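Local coordinates for uncharacterized conserved protein (Methanococcus maripaludis S2, PDB 3C2Q) that converts L-ornithine to L-proline with release of ammonia, using NAD(+) as cofactor, at residues Val21-Phe26 / Asp75-Gly80; Val36-Glu41 / Ile54-Glu59; Met50-Val55 / Ala63-Ile68. One frame throughout, in Å; residues are numbered along the deposited sequence.

Contact 1: residues Val21-Phe26 / Asp75-Gly80; sequences VLPDGF and DFVLIG
Ile79 of the 75-80 segment lies against the turn formed by Pro23 to Phe26, and its two branches divide the work. CB itself is 4.2 Å from Gly25 O, and the CG2 branch, anti to the backbone N, meets two carbonyl oxygens: Gly25 O at 3.5 Å and Asp24 O at 3.7 Å. The other branch leaves CB with CG1 anti to the carbonyl carbon (chi1 -57°) and ends in CD1. That methyl sits 3.6 Å from Phe26 CA and 3.8 Å from Pro23 CG, where proline ring and isoleucine cross obliquely. Next to it, Val77 CG1 touches Phe26 CB at 3.9 Å. Polar contact comes from the backbone alone: Gly80 N donates to Gly25 O at 2.8 Å, nearly straight at 168° although the donor is tilted from the carbonyl plane. The Phe26 ring leads away from this strand; Leu22 CD1 lies over the centre of one face, 3.4 Å above the plane, and Pro23 O is at its edge. Phe26 also stacks with Tyr206 of the second subunit, whose OH bonds Phe26 O. The 21-26 loop thus docks through a type II beta turn, with Gly25 at its third position (phi 80°) and Phe26 N bonded to Pro23 O, and a single beta bridge of Phe26 with Ile79 ties that turn to strand 76-79 beside a subunit interface.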
loop_
_atom_site.group_PDB
_atom_site.type_symbol
_atom_site.label_atom_id
_atom_site.label_comp_id
_atom_site.label_asym_id
_atom_site.label_seq_id
_atom_site.Cartn_x
_atom_site.Cartn_y
_atom_site.Cartn_z
ATOM N N VAL B 21 28.991 -24.357 13.675
ATOM C CA VAL B 21 29.029 -25.065 12.406
ATOM C C VAL B 21 28.357 -26.433 12.583
ATOM O O VAL B 21 28.698 -27.195 13.486
ATOM C CB VAL B 21 30.487 -25.148 11.808
ATOM C CG1 VAL B 21 30.485 -25.866 10.456
ATOM C CG2 VAL B 21 31.097 -23.754 11.677
ATOM N N LEU B 22 27.403 -26.729 11.716
ATOM C CA LEU B 22 26.544 -27.871 11.857
ATOM C C LEU B 22 26.898 -28.947 10.860
ATOM O O LEU B 22 27.335 -28.632 9.771
ATOM C CB LEU B 22 25.100 -27.418 11.625
ATOM C CG LEU B 22 24.695 -26.162 12.389
ATOM C CD1 LEU B 22 23.306 -25.741 11.942
ATOM C CD2 LEU B 22 24.716 -26.444 13.871
ATOM N N PRO B 23 26.718 -30.232 11.239
ATOM C CA PRO B 23 26.941 -31.342 10.315
ATOM C C PRO B 23 25.970 -31.302 9.149
ATOM O O PRO B 23 24.826 -30.850 9.322
ATOM C CB PRO B 23 26.648 -32.597 11.151
ATOM C CG PRO B 23 26.389 -32.156 12.520
ATOM C CD PRO B 23 26.323 -30.669 12.588
ATOM N N ASP B 24 26.403 -31.810 7.994
ATOM C CA ASP B 24 25.539 -31.881 6.840
ATOM C C ASP B 24 24.249 -32.625 7.141
ATOM O O ASP B 24 24.243 -33.573 7.941
ATOM C CB ASP B 24 26.215 -32.541 5.638
ATOM C CG ASP B 24 25.284 -32.603 4.443
ATOM O OD1 ASP B 24 24.664 -31.554 4.102
ATOM O OD2 ASP B 24 25.128 -33.701 3.865
ATOM N N GLY B 25 23.164 -32.179 6.506
ATOM C CA GLY B 25 21.862 -32.799 6.677
ATOM C C GLY B 25 21.152 -32.377 7.947
ATOM O O GLY B 25 20.070 -32.855 8.215
ATOM N N PHE B 26 21.731 -31.463 8.722
ATOM C CA PHE B 26 21.048 -30.970 9.928
ATOM C C PHE B 26 19.615 -30.502 9.654
ATOM O O PHE B 26 19.332 -29.916 8.599
ATOM C CB PHE B 26 21.843 -29.859 10.608
ATOM C CG PHE B 26 21.812 -28.526 9.881
ATOM C CD1 PHE B 26 20.817 -27.591 10.160
ATOM C CD2 PHE B 26 22.799 -28.202 8.961
ATOM C CE1 PHE B 26 20.794 -26.363 9.504
ATOM C CE2 PHE B 26 22.802 -26.975 8.305
ATOM C CZ PHE B 26 21.784 -26.047 8.584
ATOM N N ASP B 75 28.044 -30.563 20.544
ATOM C CA ASP B 75 26.582 -30.646 20.753
ATOM C C ASP B 75 26.042 -31.659 19.764
ATOM O O ASP B 75 26.406 -31.599 18.611
ATOM C CB ASP B 75 25.885 -29.298 20.448
ATOM C CG ASP B 75 25.997 -28.281 21.572
ATOM O OD1 ASP B 75 26.447 -28.628 22.684
ATOM O OD2 ASP B 75 25.601 -27.102 21.343
ATOM N N PHE B 76 25.172 -32.571 20.203
ATOM C CA PHE B 76 24.510 -33.508 19.285
ATOM C C PHE B 76 23.350 -32.821 18.576
ATOM O O PHE B 76 22.364 -32.475 19.211
ATOM C CB PHE B 76 23.941 -34.730 20.022
ATOM C CG PHE B 76 25.000 -35.599 20.631
ATOM C CD1 PHE B 76 26.018 -36.130 19.834
ATOM C CD2 PHE B 76 25.002 -35.861 22.002
ATOM C CE1 PHE B 76 27.029 -36.937 20.389
ATOM C CE2 PHE B 76 26.019 -36.669 22.572
ATOM C CZ PHE B 76 27.024 -37.194 21.753
ATOM N N VAL B 77 23.475 -32.723 17.268
ATOM C CA VAL B 77 22.519 -32.007 16.411
ATOM C C VAL B 77 21.687 -33.049 15.666
ATOM O O VAL B 77 22.207 -34.050 15.132
ATOM C CB VAL B 77 23.268 -31.076 15.409
ATOM C CG1 VAL B 77 22.282 -30.430 14.393
ATOM C CG2 VAL B 77 24.062 -30.006 16.169
ATOM N N LEU B 78 20.380 -32.831 15.686
ATOM C CA LEU B 78 19.442 -33.629 14.933
ATOM C C LEU B 78 19.726 -33.489 13.443
ATOM O O LEU B 78 19.781 -32.351 12.917
ATOM C CB LEU B 78 18.009 -33.175 15.262
ATOM C CG LEU B 78 16.877 -33.774 14.402
ATOM C CD1 LEU B 78 16.620 -35.211 14.801
ATOM C CD2 LEU B 78 15.597 -32.974 14.587
ATOM N N ILE B 79 19.899 -34.642 12.776
ATOM C CA ILE B 79 20.171 -34.733 11.354
ATOM C C ILE B 79 19.012 -35.408 10.656
ATOM O O ILE B 79 18.452 -36.390 11.169
ATOM C CB ILE B 79 21.459 -35.565 11.053
ATOM C CG1 ILE B 79 22.676 -34.982 11.760
ATOM C CG2 ILE B 79 21.710 -35.670 9.553
ATOM C CD1 ILE B 79 22.942 -33.506 11.546
ATOM N N GLY B 80 18.655 -34.867 9.488
ATOM C CA GLY B 80 17.534 -35.377 8.679
ATOM C C GLY B 80 16.156 -35.270 9.314
ATOM O O GLY B 80 15.950 -34.530 10.290
#

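Contact 2: residues Val36-Glu41 / Ile54-Glu59; sequences VKVNDE and IVVYPE
In Val56, CG1 stands anti to the backbone N (chi1 -177°) and is the methyl that reaches Val38. The same setting in Val38 (179°) turns its CG1 to Pro58 and leaves CG2, anti to the carbonyl carbon, for Val56. Val38 CG2 and Val56 CG1 approach tip to tip at 3.7 Å. Val38 CG1 lies 3.9 Å from Pro58 CB, valine and proline ring crossing at a slant where strand 53-57 gives way to a 3-10 segment. Two residues back, Val36 CG1 meets Ile54 CG2 at 4.1 Å; here the side chains slide past each other in opposite directions. The axes of strands 36-38 and 54-57 come within 9.7 Å at their closest and differ by 27° in direction, so the pair packs face to face rather than edge to edge. Both strands belong to one mixed sheet, with 62-66 and 41-46 between them in its order: the sheet curls until two of its non-neighbouring strands enclose a common apolar core. Ala63, Ile43, Val45 and Leu78 contribute to the same core. Beyond Val38 the chain reverses through a type I' turn closed by Val38 N to Glu41 O at 2.8 Å and Glu41 N to Val38 O at 3.0 Å. At the exposed end, Asn39 OD1 approaches Pro58 CB at 4.3 Å; Asp40 N, bonded to Asn10 OD1, ties the turn to the N-terminal stretch.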
loop_
_atom_site.group_PDB
_atom_site.type_symbol
_atom_site.label_atom_id
_atom_site.label_comp_id
_atom_site.label_asym_id
_atom_site.label_seq_id
_atom_site.Cartn_x
_atom_site.Cartn_y
_atom_site.Cartn_z
ATOM N N VAL B 36 11.370 -35.388 19.484
ATOM C CA VAL B 36 12.402 -36.230 18.869
ATOM C C VAL B 36 12.491 -37.614 19.558
ATOM O O VAL B 36 12.383 -37.719 20.769
ATOM C CB VAL B 36 13.791 -35.564 18.891
ATOM C CG1 VAL B 36 13.861 -34.430 17.848
ATOM C CG2 VAL B 36 14.141 -35.044 20.313
ATOM N N LYS B 37 12.676 -38.665 18.773
ATOM C CA LYS B 37 12.744 -40.008 19.350
ATOM C C LYS B 37 14.190 -40.346 19.656
ATOM O O LYS B 37 15.044 -40.403 18.762
ATOM C CB LYS B 37 12.132 -41.046 18.416
ATOM C CG LYS B 37 11.834 -42.377 19.120
ATOM C CD LYS B 37 11.055 -43.305 18.242
ATOM C CE LYS B 37 10.884 -44.672 18.898
ATOM N NZ LYS B 37 9.784 -45.420 18.216
ATOM N N VAL B 38 14.449 -40.530 20.944
ATOM C CA VAL B 38 15.789 -40.787 21.449
ATOM C C VAL B 38 15.724 -41.973 22.431
ATOM O O VAL B 38 14.941 -41.958 23.390
ATOM C CB VAL B 38 16.387 -39.524 22.139
ATOM C CG1 VAL B 38 17.785 -39.803 22.690
ATOM C CG2 VAL B 38 16.411 -38.312 21.148
ATOM N N ASN B 39 16.564 -42.978 22.179
ATOM C CA ASN B 39 16.579 -44.224 22.979
ATOM C C ASN B 39 15.161 -44.718 23.179
ATOM O O ASN B 39 14.707 -44.907 24.314
ATOM C CB ASN B 39 17.313 -44.012 24.305
ATOM C CG ASN B 39 18.809 -43.749 24.113
ATOM O OD1 ASN B 39 19.387 -42.876 24.769
ATOM N ND2 ASN B 39 19.441 -44.495 23.200
ATOM N N ASP B 40 14.458 -44.839 22.049
ATOM C CA ASP B 40 13.058 -45.292 21.961
ATOM C C ASP B 40 12.007 -44.551 22.801
ATOM O O ASP B 40 10.939 -45.092 23.068
ATOM C CB ASP B 40 12.969 -46.815 22.191
ATOM C CG ASP B 40 14.055 -47.576 21.440
ATOM O OD1 ASP B 40 13.992 -47.643 20.192
ATOM O OD2 ASP B 40 14.985 -48.085 22.100
ATOM N N GLU B 41 12.312 -43.329 23.229
ATOM C CA GLU B 41 11.327 -42.480 23.903
ATOM C C GLU B 41 11.207 -41.145 23.161
ATOM O O GLU B 41 12.204 -40.632 22.648
ATOM C CB GLU B 41 11.751 -42.171 25.333
ATOM C CG GLU B 41 11.870 -43.348 26.278
ATOM C CD GLU B 41 12.860 -43.047 27.400
ATOM O OE1 GLU B 41 12.597 -42.099 28.181
ATOM O OE2 GLU B 41 13.908 -43.747 27.481
ATOM N N ILE B 54 17.996 -28.501 16.441
ATOM C CA ILE B 54 17.620 -29.218 17.633
ATOM C C ILE B 54 18.858 -29.894 18.232
ATOM O O ILE B 54 19.523 -30.706 17.560
ATOM C CB ILE B 54 16.491 -30.198 17.326
ATOM C CG1 ILE B 54 15.226 -29.381 16.947
ATOM C CG2 ILE B 54 16.240 -31.155 18.531
ATOM C CD1 ILE B 54 13.985 -30.220 16.662
ATOM N N VAL B 55 19.163 -29.532 19.470
ATOM C CA VAL B 55 20.321 -30.089 20.168
ATOM C C VAL B 55 19.741 -31.068 21.198
ATOM O O VAL B 55 18.834 -30.719 21.954
ATOM C CB VAL B 55 21.181 -28.971 20.792
ATOM C CG1 VAL B 55 22.251 -29.505 21.772
ATOM C CG2 VAL B 55 21.830 -28.135 19.670
ATOM N N VAL B 56 20.254 -32.294 21.168
ATOM C CA VAL B 56 19.798 -33.372 22.055
ATOM C C VAL B 56 20.871 -33.685 23.121
ATOM O O VAL B 56 22.087 -33.682 22.833
ATOM C CB VAL B 56 19.451 -34.633 21.226
ATOM C CG1 VAL B 56 18.901 -35.753 22.109
ATOM C CG2 VAL B 56 18.446 -34.283 20.125
ATOM N N TYR B 57 20.398 -33.899 24.343
ATOM C CA TYR B 57 21.211 -34.310 25.484
ATOM C C TYR B 57 20.680 -35.689 25.900
ATOM O O TYR B 57 19.843 -35.779 26.779
ATOM C CB TYR B 57 21.039 -33.306 26.615
ATOM C CG TYR B 57 21.292 -31.878 26.169
ATOM C CD1 TYR B 57 22.592 -31.405 25.997
ATOM C CD2 TYR B 57 20.226 -31.009 25.900
ATOM C CE1 TYR B 57 22.831 -30.095 25.577
ATOM C CE2 TYR B 57 20.460 -29.690 25.481
ATOM C CZ TYR B 57 21.762 -29.251 25.322
ATOM O OH TYR B 57 22.013 -27.956 24.916
ATOM N N PRO B 58 21.106 -36.747 25.208
ATOM C CA PRO B 58 20.429 -38.023 25.437
ATOM C C PRO B 58 20.453 -38.486 26.899
ATOM O O PRO B 58 19.432 -38.992 27.389
ATOM C CB PRO B 58 21.162 -38.983 24.502
ATOM C CG PRO B 58 21.772 -38.090 23.442
ATOM C CD PRO B 58 22.167 -36.862 24.197
ATOM N N GLU B 59 21.574 -38.259 27.594
ATOM C CA GLU B 59 21.765 -38.666 29.002
ATOM C C GLU B 59 20.868 -37.911 29.967
ATOM O O GLU B 59 20.577 -38.394 31.075
ATOM C CB GLU B 59 23.229 -38.479 29.422
ATOM C CG GLU B 59 24.084 -39.755 29.366
ATOM C CD GLU B 59 24.839 -39.988 28.043
ATOM O OE1 GLU B 59 24.194 -39.894 26.973
ATOM O OE2 GLU B 59 26.075 -40.299 28.081
#

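Contact 3: residues Met50-Val55 / Ala63-Ile68; sequences MDAVIV and AETKVI
Val53 and Lys66 meet edge to edge through their peptide groups, the flat units of this contact, with the side chains of Val53, Val55, Glu64 and Lys66 on one side of the sheet and those of Ile54 and Thr65 on the other. Lys66 N approaches Val53 O in the carbonyl plane at 2.9 Å, whereas the return bond, Val53 N to Lys66 O at 2.8 Å, has its donor tilted 25° from the carbonyl plane. At the next hydrogen-bonded pair, Val55 N to Glu64 O and Glu64 N to Val55 O both run nearly along the C=O axis. Between them lies the non-hydrogen-bonded pair Ile54 and Thr65, where Thr65 CA is 3.3 Å from Val53 O in a CA-H...O contact. Strands 53-57 and 62-66 are the arms of an antiparallel beta hairpin. On its Val55 side the lysine chain, extended beyond CG, crosses the valine, with Lys66 CD 3.8 Å from Val55 CG2, before NZ pairs with Asp75. On the other, Ile54 CG2 rests against Ala63 CB at 4.2 Å, and Thr65 OG1 is bonded to Ala46 O. Next to Val53, Ala52 CB touches both Lys66 O at 3.3 Å and Thr65 CG2 at 3.6 Å, about 90° apart seen from CB. A water bridges the diverging chains, donating to Asp51 O and accepting from Ile68 N. Asp51 also packs on Asp250 of the second subunit, a residue that probably binds NAD(+).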
loop_
_atom_site.group_PDB
_atom_site.type_symbol
_atom_site.label_atom_id
_atom_site.label_comp_id
_atom_site.label_asym_id
_atom_site.label_seq_id
_atom_site.Cartn_x
_atom_site.Cartn_y
_atom_site.Cartn_z
HETATM N N MSE B 50 11.571 -21.139 14.817
HETATM C CA MSE B 50 11.919 -21.532 13.447
HETATM C C MSE B 50 13.379 -21.267 13.112
HETATM O O MSE B 50 14.042 -20.459 13.784
HETATM C CB MSE B 50 11.034 -20.741 12.454
HETATM C CG MSE B 50 11.422 -19.278 12.362
HETATM SE SE MSE B 50 10.323 -18.379 10.961
HETATM C CE MSE B 50 8.617 -18.348 11.925
ATOM N N ASP B 51 13.869 -21.877 12.028
ATOM C CA ASP B 51 15.180 -21.513 11.473
ATOM C C ASP B 51 16.300 -21.693 12.506
ATOM O O ASP B 51 17.271 -20.921 12.563
ATOM C CB ASP B 51 15.156 -20.053 10.934
ATOM C CG ASP B 51 14.211 -19.874 9.763
ATOM O OD1 ASP B 51 13.800 -20.875 9.111
ATOM O OD2 ASP B 51 13.885 -18.699 9.459
ATOM N N ALA B 52 16.140 -22.714 13.343
ATOM C CA ALA B 52 17.127 -23.050 14.348
ATOM C C ALA B 52 17.400 -24.574 14.308
ATOM O O ALA B 52 16.926 -25.289 13.423
ATOM C CB ALA B 52 16.654 -22.603 15.738
ATOM N N VAL B 53 18.195 -25.061 15.249
ATOM C CA VAL B 53 18.509 -26.496 15.212
ATOM C C VAL B 53 18.064 -27.183 16.497
ATOM O O VAL B 53 17.806 -26.542 17.527
ATOM C CB VAL B 53 20.019 -26.804 14.911
ATOM C CG1 VAL B 53 20.438 -26.208 13.590
ATOM C CG2 VAL B 53 20.885 -26.299 16.008
ATOM N N ILE B 54 17.996 -28.501 16.441
ATOM C CA ILE B 54 17.620 -29.218 17.633
ATOM C C ILE B 54 18.858 -29.894 18.232
ATOM O O ILE B 54 19.523 -30.706 17.560
ATOM C CB ILE B 54 16.491 -30.198 17.326
ATOM C CG1 ILE B 54 15.226 -29.381 16.947
ATOM C CG2 ILE B 54 16.240 -31.155 18.531
ATOM C CD1 ILE B 54 13.985 -30.220 16.662
ATOM N N VAL B 55 19.163 -29.532 19.470
ATOM C CA VAL B 55 20.321 -30.089 20.168
ATOM C C VAL B 55 19.741 -31.068 21.198
ATOM O O VAL B 55 18.834 -30.719 21.954
ATOM C CB VAL B 55 21.181 -28.971 20.792
ATOM C CG1 VAL B 55 22.251 -29.505 21.772
ATOM C CG2 VAL B 55 21.830 -28.135 19.670
ATOM N N ALA B 63 15.964 -32.138 25.065
ATOM C CA ALA B 63 16.437 -31.538 23.828
ATOM C C ALA B 63 15.933 -30.095 23.824
ATOM O O ALA B 63 14.936 -29.781 24.469
ATOM C CB ALA B 63 15.943 -32.312 22.598
ATOM N N GLU B 64 16.670 -29.223 23.147
ATOM C CA GLU B 64 16.267 -27.828 23.050
ATOM C C GLU B 64 16.541 -27.271 21.640
ATOM O O GLU B 64 17.365 -27.805 20.877
ATOM C CB GLU B 64 16.911 -26.985 24.154
ATOM C CG GLU B 64 18.374 -26.742 23.971
ATOM C CD GLU B 64 18.894 -25.818 25.041
ATOM O OE1 GLU B 64 18.653 -24.584 24.974
ATOM O OE2 GLU B 64 19.523 -26.336 25.978
ATOM N N THR B 65 15.814 -26.209 21.320
ATOM C CA THR B 65 15.936 -25.522 20.040
ATOM C C THR B 65 16.963 -24.419 20.254
ATOM O O THR B 65 16.705 -23.465 21.021
ATOM C CB THR B 65 14.572 -24.870 19.615
ATOM O OG1 THR B 65 13.529 -25.843 19.620
ATOM C CG2 THR B 65 14.670 -24.248 18.200
ATOM N N LYS B 66 18.109 -24.545 19.579
ATOM C CA LYS B 66 19.206 -23.587 19.672
ATOM C C LYS B 66 19.418 -22.885 18.339
ATOM O O LYS B 66 19.431 -23.515 17.288
ATOM C CB LYS B 66 20.540 -24.285 20.014
ATOM C CG LYS B 66 20.708 -24.774 21.443
ATOM C CD LYS B 66 22.214 -24.951 21.663
ATOM C CE LYS B 66 22.584 -25.474 23.053
ATOM N NZ LYS B 66 24.110 -25.550 23.157
ATOM N N VAL B 67 19.631 -21.581 18.394
ATOM C CA VAL B 67 20.038 -20.854 17.204
ATOM C C VAL B 67 21.471 -21.283 16.898
ATOM O O VAL B 67 22.213 -21.646 17.819
ATOM C CB VAL B 67 19.924 -19.325 17.376
ATOM C CG1 VAL B 67 18.441 -18.956 17.585
ATOM C CG2 VAL B 67 20.725 -18.823 18.581
ATOM N N ILE B 68 21.830 -21.226 15.620
ATOM C CA ILE B 68 23.107 -21.701 15.142
ATOM C C ILE B 68 24.293 -21.037 15.862
ATOM O O ILE B 68 25.265 -21.705 16.153
ATOM C CB ILE B 68 23.209 -21.634 13.583
ATOM C CG1 ILE B 68 24.518 -22.263 13.091
ATOM C CG2 ILE B 68 23.097 -20.162 13.085
ATOM C CD1 ILE B 68 24.650 -22.375 11.551
HETATM O O HOH W 1 19.742 -20.516 13.762
#

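How the contacts relate
All three contacts lie on one side of the chain's centre and involve the curled mixed sheet, which is separate from the parallel Rossmann sheet; contact 1 does so through a loop laid on strand 76-79. Strand 53-57 is their common element: contacts 2 and 3 share Ile54 and Val55, and strand 76-79 is its neighbour in the sheet. The centres of contacts 1 and 3 are about 10 Å apart, and the centre of contact 2 is about 13 Å from each. Along the chain, contacts 2 and 3 are nested inside the loop that contact 1 closes, contact 3 starting where contact 2 ends. Contacts 1 and 3 touch the second subunit, whereas no other chain of the assembly touches contact 2, a mostly buried apolar contact.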